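Local structure of superoxide dismutase (Porphyromonas gingivalis, 1UES) at residues N75-Q80 / S121-L126; E25-K30 / E160-L165; G86-G91 / G102-F107. The protein dismutates superoxide radicals to molecular oxygen and hydrogen peroxide, cycling the oxidation state of one manganese or iron ion held in each subunit of a homodimer. The protein carries 1 engineered substitution. All blocks are in the same frame, centred on the assembly; numbering follows the deposited sequence.

Interaction 1 of 3, residues N75-Q80 / S121-L126; sequences NLYFTQ and SGWVWL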
loop_
_atom_site.group_PDB
_atom_site.type_symbol
_atom_site.label_atom_id
_atom_site.label_comp_id
_atom_site.label_asym_id
_atom_site.label_seq_id
_atom_site.Cartn_x
_atom_site.Cartn_y
_atom_site.Cartn_z
ATOM N N ASN A 75 -4.529 -9.150 -14.077
ATOM C CA ASN A 75 -4.785 -10.131 -15.118
ATOM C C ASN A 75 -3.504 -10.804 -15.566
ATOM O O ASN A 75 -3.473 -12.018 -15.705
ATOM C CB ASN A 75 -5.520 -9.501 -16.302
ATOM C CG ASN A 75 -6.975 -9.178 -15.972
ATOM O OD1 ASN A 75 -7.476 -9.558 -14.909
ATOM N ND2 ASN A 75 -7.663 -8.485 -16.889
ATOM N N LEU A 76 -2.445 -10.030 -15.777
ATOM C CA LEU A 76 -1.158 -10.583 -16.161
ATOM C C LEU A 76 -0.509 -11.336 -14.992
ATOM O O LEU A 76 0.116 -12.381 -15.151
ATOM C CB LEU A 76 -0.246 -9.444 -16.615
ATOM C CG LEU A 76 -0.749 -8.767 -17.907
ATOM C CD1 LEU A 76 -0.020 -7.470 -18.122
ATOM C CD2 LEU A 76 -0.560 -9.710 -19.115
ATOM N N TYR A 77 -0.642 -10.788 -13.796
ATOM C CA TYR A 77 -0.047 -11.406 -12.633
ATOM C C TYR A 77 -0.607 -12.812 -12.378
ATOM O O TYR A 77 0.129 -13.799 -12.314
ATOM C CB TYR A 77 -0.279 -10.460 -11.431
ATOM C CG TYR A 77 0.063 -11.018 -10.068
ATOM C CD1 TYR A 77 1.363 -10.950 -9.576
ATOM C CD2 TYR A 77 -0.947 -11.502 -9.219
ATOM C CE1 TYR A 77 1.661 -11.338 -8.262
ATOM C CE2 TYR A 77 -0.661 -11.887 -7.900
ATOM C CZ TYR A 77 0.648 -11.791 -7.432
ATOM O OH TYR A 77 0.926 -12.031 -6.104
ATOM N N PHE A 78 -1.917 -12.947 -12.290
ATOM C CA PHE A 78 -2.430 -14.277 -11.997
ATOM C C PHE A 78 -2.193 -15.244 -13.137
ATOM O O PHE A 78 -1.983 -16.420 -12.906
ATOM C CB PHE A 78 -3.916 -14.245 -11.676
ATOM C CG PHE A 78 -4.224 -13.614 -10.350
ATOM C CD1 PHE A 78 -4.969 -12.439 -10.297
ATOM C CD2 PHE A 78 -3.742 -14.177 -9.166
ATOM C CE1 PHE A 78 -5.229 -11.829 -9.094
ATOM C CE2 PHE A 78 -4.007 -13.541 -7.935
ATOM C CZ PHE A 78 -4.746 -12.385 -7.920
ATOM N N THR A 79 -2.206 -14.768 -14.363
ATOM C CA THR A 79 -2.041 -15.731 -15.448
ATOM C C THR A 79 -0.622 -16.209 -15.706
ATOM O O THR A 79 -0.419 -17.132 -16.499
ATOM C CB THR A 79 -2.661 -15.222 -16.766
ATOM O OG1 THR A 79 -2.119 -13.948 -17.126
ATOM C CG2 THR A 79 -4.156 -15.144 -16.616
ATOM N N GLN A 80 0.357 -15.648 -15.010
ATOM C CA GLN A 80 1.723 -16.058 -15.289
ATOM C C GLN A 80 2.228 -17.151 -14.370
ATOM O O GLN A 80 3.354 -17.610 -14.542
ATOM C CB GLN A 80 2.672 -14.859 -15.206
ATOM C CG GLN A 80 2.903 -14.406 -13.766
ATOM C CD GLN A 80 3.351 -12.961 -13.592
ATOM O OE1 GLN A 80 3.579 -12.197 -14.545
ATOM N NE2 GLN A 80 3.479 -12.570 -12.335
ATOM N N SER A 121 2.814 0.949 -1.932
ATOM C CA SER A 121 2.172 -0.021 -2.822
ATOM C C SER A 121 2.674 0.064 -4.251
ATOM O O SER A 121 3.007 1.151 -4.736
ATOM C CB SER A 121 0.653 0.201 -2.825
ATOM O OG SER A 121 0.080 0.091 -1.526
ATOM N N GLY A 122 2.712 -1.067 -4.957
ATOM C CA GLY A 122 3.130 -1.006 -6.333
ATOM C C GLY A 122 3.456 -2.353 -6.930
ATOM O O GLY A 122 3.076 -3.397 -6.378
ATOM N N TRP A 123 4.155 -2.308 -8.057
ATOM C CA TRP A 123 4.535 -3.495 -8.826
ATOM C C TRP A 123 5.944 -3.396 -9.362
ATOM O O TRP A 123 6.367 -2.307 -9.730
ATOM C CB TRP A 123 3.649 -3.628 -10.058
ATOM C CG TRP A 123 2.196 -3.589 -9.773
ATOM C CD1 TRP A 123 1.444 -2.478 -9.479
ATOM C CD2 TRP A 123 1.301 -4.708 -9.730
ATOM N NE1 TRP A 123 0.135 -2.839 -9.254
ATOM C CE2 TRP A 123 0.020 -4.194 -9.400
ATOM C CE3 TRP A 123 1.446 -6.089 -9.938
ATOM C CZ2 TRP A 123 -1.108 -5.018 -9.271
ATOM C CZ3 TRP A 123 0.314 -6.910 -9.806
ATOM C CH2 TRP A 123 -0.939 -6.363 -9.476
ATOM N N VAL A 124 6.672 -4.516 -9.393
ATOM C CA VAL A 124 7.987 -4.487 -10.027
ATOM C C VAL A 124 7.677 -5.243 -11.346
ATOM O O VAL A 124 6.994 -6.278 -11.351
ATOM C CB VAL A 124 9.090 -5.179 -9.180
ATOM C CG1 VAL A 124 8.654 -6.528 -8.731
ATOM C CG2 VAL A 124 10.385 -5.250 -9.985
ATOM N N TRP A 125 8.114 -4.664 -12.452
ATOM C CA TRP A 125 7.844 -5.218 -13.773
ATOM C C TRP A 125 9.101 -5.515 -14.585
ATOM O O TRP A 125 10.081 -4.772 -14.516
ATOM C CB TRP A 125 7.001 -4.194 -14.560
ATOM C CG TRP A 125 5.513 -4.374 -14.455
ATOM C CD1 TRP A 125 4.623 -3.599 -13.746
ATOM C CD2 TRP A 125 4.742 -5.388 -15.095
ATOM N NE1 TRP A 125 3.331 -4.088 -13.920
ATOM C CE2 TRP A 125 3.381 -5.183 -14.739
ATOM C CE3 TRP A 125 5.065 -6.457 -15.936
ATOM C CZ2 TRP A 125 2.350 -6.016 -15.199
ATOM C CZ3 TRP A 125 4.041 -7.291 -16.392
ATOM C CH2 TRP A 125 2.697 -7.065 -16.021
ATOM N N LEU A 126 9.073 -6.620 -15.322
ATOM C CA LEU A 126 10.137 -6.938 -16.255
ATOM C C LEU A 126 9.406 -6.545 -17.547
ATOM O O LEU A 126 8.290 -6.994 -17.797
ATOM C CB LEU A 126 10.480 -8.416 -16.275
ATOM C CG LEU A 126 11.413 -8.779 -17.441
ATOM C CD1 LEU A 126 12.774 -8.085 -17.269
ATOM C CD2 LEU A 126 11.568 -10.269 -17.509
#
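Two tryptophans on one strand reach back to meet neighbouring residues on the last turns of helix 62-79: Trp-123 takes Tyr-77, and Trp-125 takes Leu-76. Followed outward, Tyr-77 first sets CB at the edge of the Trp-123 indole, near its plane, 3.9 Å from CZ3. With CG anti to the backbone N (chi1 170°), the ring turns a face to the tryptophan, CG of Tyr-77 lying 4.1 Å from the same CZ3. The result is a T-shaped pair, the edge of Trp-123 toward the face of Tyr-77, the planes at 81°. Beyond it the tyrosine turns to the metal-binding region: CE2 lies against CE1 of His-27, and OH stands 4.0 Å from CB of Ala-162. One helix position earlier, Leu-76 lays CD1 3.5 Å from CH2 of Trp-125, its CB in the plane of that indole, at the edge. Neither indole nitrogen is spent here: NE1 of Trp-123 bonds to Gln-70 and NE1 of Trp-125 to Asn-73, both on helix 62-79. The contact between the alpha-hairpin and C-terminal domains is thus apolar and aromatic, with flanking polar bonds that fix the indoles. Trp-123 also packs beside His-74 and Asp-157, and a face of its six-membered ring, at the CZ2 and CH2 side, lies toward the manganese.

Interaction 2 of 3, residues E25-K30 / E160-L165; sequences EFHHGK and EHAYYL. With MN (manganese (II) ion), chain E.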
loop_
_atom_site.group_PDB
_atom_site.type_symbol
_atom_site.label_atom_id
_atom_site.label_comp_id
_atom_site.label_asym_id
_atom_site.label_seq_id
_atom_site.Cartn_x
_atom_site.Cartn_y
_atom_site.Cartn_z
ATOM N N GLU A 25 -8.340 -16.346 -2.615
ATOM C CA GLU A 25 -9.740 -15.993 -2.357
ATOM C C GLU A 25 -9.944 -14.464 -2.157
ATOM O O GLU A 25 -10.887 -13.875 -2.701
ATOM C CB GLU A 25 -10.268 -16.797 -1.145
ATOM C CG GLU A 25 -11.390 -16.109 -0.394
ATOM C CD GLU A 25 -12.111 -17.021 0.579
ATOM O OE1 GLU A 25 -13.138 -16.583 1.173
ATOM O OE2 GLU A 25 -11.647 -18.179 0.752
ATOM N N PHE A 26 -9.075 -13.797 -1.399
ATOM C CA PHE A 26 -9.239 -12.367 -1.218
ATOM C C PHE A 26 -8.620 -11.542 -2.357
ATOM O O PHE A 26 -9.215 -10.576 -2.845
ATOM C CB PHE A 26 -8.620 -11.934 0.129
ATOM C CG PHE A 26 -9.416 -12.392 1.297
ATOM C CD1 PHE A 26 -10.573 -11.700 1.646
ATOM C CD2 PHE A 26 -9.073 -13.542 1.989
ATOM C CE1 PHE A 26 -11.404 -12.148 2.675
ATOM C CE2 PHE A 26 -9.889 -14.017 3.025
ATOM C CZ PHE A 26 -11.066 -13.317 3.371
ATOM N N HIS A 27 -7.420 -11.929 -2.771
ATOM C CA HIS A 27 -6.703 -11.169 -3.799
ATOM C C HIS A 27 -7.454 -11.182 -5.124
ATOM O O HIS A 27 -7.730 -10.122 -5.709
ATOM C CB HIS A 27 -5.275 -11.745 -3.955
ATOM C CG HIS A 27 -4.324 -10.793 -4.601
ATOM N ND1 HIS A 27 -2.983 -11.065 -4.764
ATOM C CD2 HIS A 27 -4.521 -9.547 -5.078
ATOM C CE1 HIS A 27 -2.390 -10.021 -5.313
ATOM N NE2 HIS A 27 -3.302 -9.087 -5.500
ATOM N N HIS A 28 -7.745 -12.381 -5.607
ATOM C CA HIS A 28 -8.480 -12.521 -6.851
ATOM C C HIS A 28 -9.982 -12.339 -6.635
ATOM O O HIS A 28 -10.620 -11.542 -7.319
ATOM C CB HIS A 28 -8.198 -13.892 -7.488
ATOM C CG HIS A 28 -9.077 -14.201 -8.654
ATOM N ND1 HIS A 28 -10.283 -14.854 -8.514
ATOM C CD2 HIS A 28 -8.973 -13.874 -9.966
ATOM C CE1 HIS A 28 -10.890 -14.908 -9.690
ATOM N NE2 HIS A 28 -10.116 -14.318 -10.584
ATOM N N GLY A 29 -10.553 -13.066 -5.676
ATOM C CA GLY A 29 -11.987 -12.967 -5.462
ATOM C C GLY A 29 -12.570 -11.659 -4.949
ATOM O O GLY A 29 -13.738 -11.364 -5.217
ATOM N N LYS A 30 -11.800 -10.882 -4.194
ATOM C CA LYS A 30 -12.319 -9.638 -3.644
ATOM C C LYS A 30 -11.642 -8.390 -4.203
ATOM O O LYS A 30 -12.322 -7.500 -4.708
ATOM C CB LYS A 30 -12.205 -9.657 -2.120
ATOM C CG LYS A 30 -13.041 -10.779 -1.497
ATOM C CD LYS A 30 -14.522 -10.530 -1.781
ATOM C CE LYS A 30 -15.439 -11.452 -0.946
ATOM N NZ LYS A 30 -16.001 -12.526 -1.805
ATOM N N GLU A 160 0.815 -4.783 -0.233
ATOM C CA GLU A 160 0.853 -5.702 0.898
ATOM C C GLU A 160 -0.201 -6.788 0.893
ATOM O O GLU A 160 0.046 -7.884 1.397
ATOM C CB GLU A 160 0.802 -4.889 2.208
ATOM C CG GLU A 160 2.051 -4.038 2.392
ATOM C CD GLU A 160 2.020 -3.204 3.651
ATOM O OE1 GLU A 160 0.993 -2.533 3.888
ATOM O OE2 GLU A 160 3.012 -3.238 4.410
ATOM N N HIS A 161 -1.370 -6.527 0.314
ATOM C CA HIS A 161 -2.408 -7.556 0.280
ATOM C C HIS A 161 -1.969 -8.819 -0.515
ATOM O O HIS A 161 -2.514 -9.879 -0.349
ATOM C CB HIS A 161 -3.734 -6.993 -0.288
ATOM C CG HIS A 161 -3.675 -6.566 -1.720
ATOM N ND1 HIS A 161 -3.996 -5.290 -2.116
ATOM C CD2 HIS A 161 -3.403 -7.253 -2.864
ATOM C CE1 HIS A 161 -3.930 -5.194 -3.426
ATOM N NE2 HIS A 161 -3.570 -6.366 -3.910
ATOM N N ALA A 162 -0.941 -8.699 -1.340
ATOM C CA ALA A 162 -0.484 -9.826 -2.127
ATOM C C ALA A 162 0.237 -10.852 -1.279
ATOM O O ALA A 162 0.335 -11.981 -1.656
ATOM C CB ALA A 162 0.440 -9.328 -3.237
ATOM N N TYR A 163 0.696 -10.460 -0.097
ATOM C CA TYR A 163 1.504 -11.407 0.663
ATOM C C TYR A 163 1.329 -11.319 2.160
ATOM O O TYR A 163 1.838 -12.167 2.879
ATOM C CB TYR A 163 3.007 -11.164 0.339
ATOM C CG TYR A 163 3.537 -9.753 0.608
ATOM C CD1 TYR A 163 3.908 -9.351 1.912
ATOM C CD2 TYR A 163 3.634 -8.798 -0.405
ATOM C CE1 TYR A 163 4.355 -8.052 2.186
ATOM C CE2 TYR A 163 4.069 -7.507 -0.157
ATOM C CZ TYR A 163 4.439 -7.128 1.151
ATOM O OH TYR A 163 4.949 -5.890 1.437
ATOM N N TYR A 164 0.607 -10.331 2.652
ATOM C CA TYR A 164 0.541 -10.170 4.096
ATOM C C TYR A 164 -0.017 -11.343 4.896
ATOM O O TYR A 164 0.440 -11.620 6.005
ATOM C CB TYR A 164 -0.229 -8.890 4.444
ATOM C CG TYR A 164 0.372 -8.229 5.652
ATOM C CD1 TYR A 164 1.544 -7.502 5.541
ATOM C CD2 TYR A 164 -0.174 -8.412 6.916
ATOM C CE1 TYR A 164 2.186 -6.959 6.666
ATOM C CE2 TYR A 164 0.453 -7.872 8.053
ATOM C CZ TYR A 164 1.647 -7.150 7.908
ATOM O OH TYR A 164 2.335 -6.688 9.019
ATOM N N LEU A 165 -0.993 -12.040 4.344
ATOM C CA LEU A 165 -1.599 -13.130 5.120
ATOM C C LEU A 165 -0.612 -14.225 5.429
ATOM O O LEU A 165 -0.700 -14.847 6.497
ATOM C CB LEU A 165 -2.791 -13.740 4.393
ATOM C CG LEU A 165 -4.041 -12.872 4.214
ATOM C CD1 LEU A 165 -5.145 -13.706 3.540
ATOM C CD2 LEU A 165 -4.522 -12.340 5.544
HETATM MN MN MN E . -2.803 -6.995 -5.902
HETATM O O HOH W 1 -0.853 -12.744 -4.046
HETATM O O HOH W 2 -2.048 -4.940 -6.375
#
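His-27 and His-161 converge on one manganese ion with their imidazoles turned steeply against each other, the planes at 70°. The edge of His-161 is directed toward the face of His-27 in an offset edge-to-face pair, so CD2 of His-161 stands over that face while the two NE2 atoms come to 3.2 Å. This short approach is not a hydrogen bond: both nitrogens are ligands, each NE2 lying 2.2 Å from the manganese. Different torsions bring the rings together. His-27 extends from helix 21-42 with its ring directed away from the backbone N (chi1 -160°), whereas His-161 folds its ring between the backbone N and the carbonyl carbon (chi1 65°).

Beside the metal, the methyl of Ala-162 packs 3.6 Å from CE1 of His-27. A water in the plane of the His-27 ring accepts from ND1 at 2.8 Å and donates to the carbonyl O of Ala-162, so the nitrogen remote from the metal is tied to the opposing segment. Farther out, Leu-165 CD1 meets Phe-26 CD2 at 4.2 Å.

His-74, Asp-157 and a water complete the five-ligand sphere characteristic of iron and manganese superoxide dismutases. ND1 of His-161 bonds to OE2 of Glu-160 of the second subunit, and OE2 of this subunit's Glu-160 bonds in turn to ND1 of His-161 of the second subunit. The metal therefore joins the two domains through its first shell, while second-shell bonds fix the rotation of both imidazoles; the carboxylate across the interface would probably also polarise His-161, a link through which metal site and dimer interface are probably coupled.

Interaction 3 of 3, residues G86-G91 / G102-F107; sequences GGAPKG and GSFEKF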
loop_
_atom_site.group_PDB
_atom_site.type_symbol
_atom_site.label_atom_id
_atom_site.label_comp_id
_atom_site.label_asym_id
_atom_site.label_seq_id
_atom_site.Cartn_x
_atom_site.Cartn_y
_atom_site.Cartn_z
ATOM N N GLY A 86 8.187 -22.959 -12.517
ATOM C CA GLY A 86 9.299 -22.211 -11.958
ATOM C C GLY A 86 10.527 -22.494 -12.803
ATOM O O GLY A 86 10.477 -22.401 -14.036
ATOM N N GLY A 87 11.632 -22.848 -12.159
ATOM C CA GLY A 87 12.831 -23.145 -12.914
ATOM C C GLY A 87 13.363 -21.923 -13.636
ATOM O O GLY A 87 13.018 -20.790 -13.305
ATOM N N ALA A 88 14.191 -22.140 -14.649
ATOM C CA ALA A 88 14.779 -21.015 -15.362
ATOM C C ALA A 88 14.202 -20.761 -16.747
ATOM O O ALA A 88 13.722 -21.679 -17.421
ATOM C CB ALA A 88 16.304 -21.204 -15.448
ATOM N N PRO A 89 14.214 -19.493 -17.182
ATOM C CA PRO A 89 13.689 -19.155 -18.504
ATOM C C PRO A 89 14.604 -19.741 -19.573
ATOM O O PRO A 89 15.780 -19.987 -19.332
ATOM C CB PRO A 89 13.711 -17.630 -18.530
ATOM C CG PRO A 89 14.758 -17.254 -17.532
ATOM C CD PRO A 89 14.678 -18.302 -16.451
ATOM N N LYS A 90 14.054 -19.946 -20.757
ATOM C CA LYS A 90 14.829 -20.486 -21.857
ATOM C C LYS A 90 14.466 -19.752 -23.138
ATOM O O LYS A 90 13.797 -18.716 -23.107
ATOM C CB LYS A 90 14.549 -21.977 -22.002
ATOM C CG LYS A 90 13.108 -22.343 -21.751
ATOM C CD LYS A 90 12.370 -22.487 -23.074
ATOM C CE LYS A 90 11.228 -23.472 -22.955
ATOM N NZ LYS A 90 11.130 -24.075 -21.589
ATOM N N GLY A 91 14.915 -20.286 -24.267
ATOM C CA GLY A 91 14.611 -19.647 -25.534
ATOM C C GLY A 91 15.196 -18.256 -25.650
ATOM O O GLY A 91 16.236 -17.941 -25.059
ATOM N N GLY A 102 23.427 -10.793 -17.347
ATOM C CA GLY A 102 24.548 -11.648 -17.022
ATOM C C GLY A 102 24.131 -13.091 -16.841
ATOM O O GLY A 102 24.643 -13.985 -17.522
ATOM N N SER A 103 23.173 -13.308 -15.945
ATOM C CA SER A 103 22.680 -14.637 -15.640
ATOM C C SER A 103 21.285 -14.522 -15.071
ATOM O O SER A 103 20.852 -13.437 -14.692
ATOM C CB SER A 103 23.562 -15.310 -14.588
ATOM O OG SER A 103 23.534 -14.612 -13.346
ATOM N N PHE A 104 20.588 -15.644 -15.002
ATOM C CA PHE A 104 19.261 -15.635 -14.429
ATOM C C PHE A 104 19.358 -15.277 -12.937
ATOM O O PHE A 104 18.544 -14.507 -12.417
ATOM C CB PHE A 104 18.615 -17.006 -14.598
ATOM C CG PHE A 104 17.228 -17.098 -14.030
ATOM C CD1 PHE A 104 16.298 -16.082 -14.248
ATOM C CD2 PHE A 104 16.850 -18.203 -13.290
ATOM C CE1 PHE A 104 15.006 -16.180 -13.729
ATOM C CE2 PHE A 104 15.561 -18.313 -12.767
ATOM C CZ PHE A 104 14.642 -17.300 -12.988
ATOM N N GLU A 105 20.353 -15.833 -12.244
ATOM C CA GLU A 105 20.520 -15.566 -10.811
ATOM C C GLU A 105 20.713 -14.102 -10.505
ATOM O O GLU A 105 20.114 -13.570 -9.565
ATOM C CB GLU A 105 21.703 -16.354 -10.252
ATOM C CG GLU A 105 21.406 -17.818 -10.065
ATOM C CD GLU A 105 20.213 -18.070 -9.157
ATOM O OE1 GLU A 105 20.204 -17.556 -8.017
ATOM O OE2 GLU A 105 19.277 -18.786 -9.581
ATOM N N LYS A 106 21.561 -13.447 -11.291
ATOM C CA LYS A 106 21.813 -12.030 -11.113
ATOM C C LYS A 106 20.527 -11.246 -11.396
ATOM O O LYS A 106 20.232 -10.266 -10.724
ATOM C CB LYS A 106 22.911 -11.558 -12.063
ATOM C CG LYS A 106 23.480 -10.196 -11.721
ATOM C CD LYS A 106 24.093 -10.198 -10.322
ATOM C CE LYS A 106 24.672 -8.838 -9.946
ATOM N NZ LYS A 106 23.983 -7.703 -10.631
ATOM N N PHE A 107 19.767 -11.683 -12.395
ATOM C CA PHE A 107 18.527 -11.006 -12.722
ATOM C C PHE A 107 17.569 -11.080 -11.536
ATOM O O PHE A 107 16.965 -10.074 -11.149
ATOM C CB PHE A 107 17.849 -11.648 -13.931
ATOM C CG PHE A 107 16.398 -11.261 -14.071
ATOM C CD1 PHE A 107 16.046 -9.945 -14.345
ATOM C CD2 PHE A 107 15.387 -12.199 -13.885
ATOM C CE1 PHE A 107 14.707 -9.561 -14.429
ATOM C CE2 PHE A 107 14.050 -11.816 -13.966
ATOM C CZ PHE A 107 13.719 -10.492 -14.241
#
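Pro-89 sets its CD almost exactly above the middle of the Phe-104 ring, 3.4 Å from the centroid and 9° off the ring normal, a well-formed CH-pi contact. Its CG leans toward one side of the same ring, 3.8 Å from CD1 of Phe-104. The preceding residues come in on the same side of the ring plane, beyond its CD2-CE2 margin: CB of Ala-88 approaches CD2 of Phe-104 at 3.7 Å, and the carbonyl O of Gly-87 lies 3.6 Å from CE2 of Phe-104. One phenyl ring thus receives three consecutive residues of the loop.

Phe-104 swings its ring away from the backbone N, beside the carbonyl carbon (chi1 180°), carrying it out from the first helical turn toward the loop. That turn is fixed by Ser-103 at the N-cap, whose OG accepts from the N of Lys-106 at 3.1 Å with a nearly straight bond. Trp-184 adds a second aromatic neighbour, its ring roughly perpendicular to that of Phe-104.

The contact lies at the surface, away from the metal. It pins the linker between helices 62-79 and 91-101 against the start of helix 104-116; Pro-89 and Phe-107 both touch Ile-97, so loop and helix start pack against the intervening helix 91-101.

Interactions 1 and 2 are buried and each pairs the alpha-hairpin domain with the C-terminal domain, whereas interaction 3 is a surface contact between a loop and a helix start. Their chemistry follows their place: indoles and apolar carbons in interaction 1, metal ligation and a bridging water in interaction 2, a proline over a phenyl face in interaction 3. The first two adjoin, with Phe-78 CZ also lying 3.7 Å from CG of His-27, so aromatic packing runs directly into the metal site. Interaction 3 reaches interaction 1 through Phe-107 against Leu-126, but its nearest atoms stay about 17 Å from those of interaction 2.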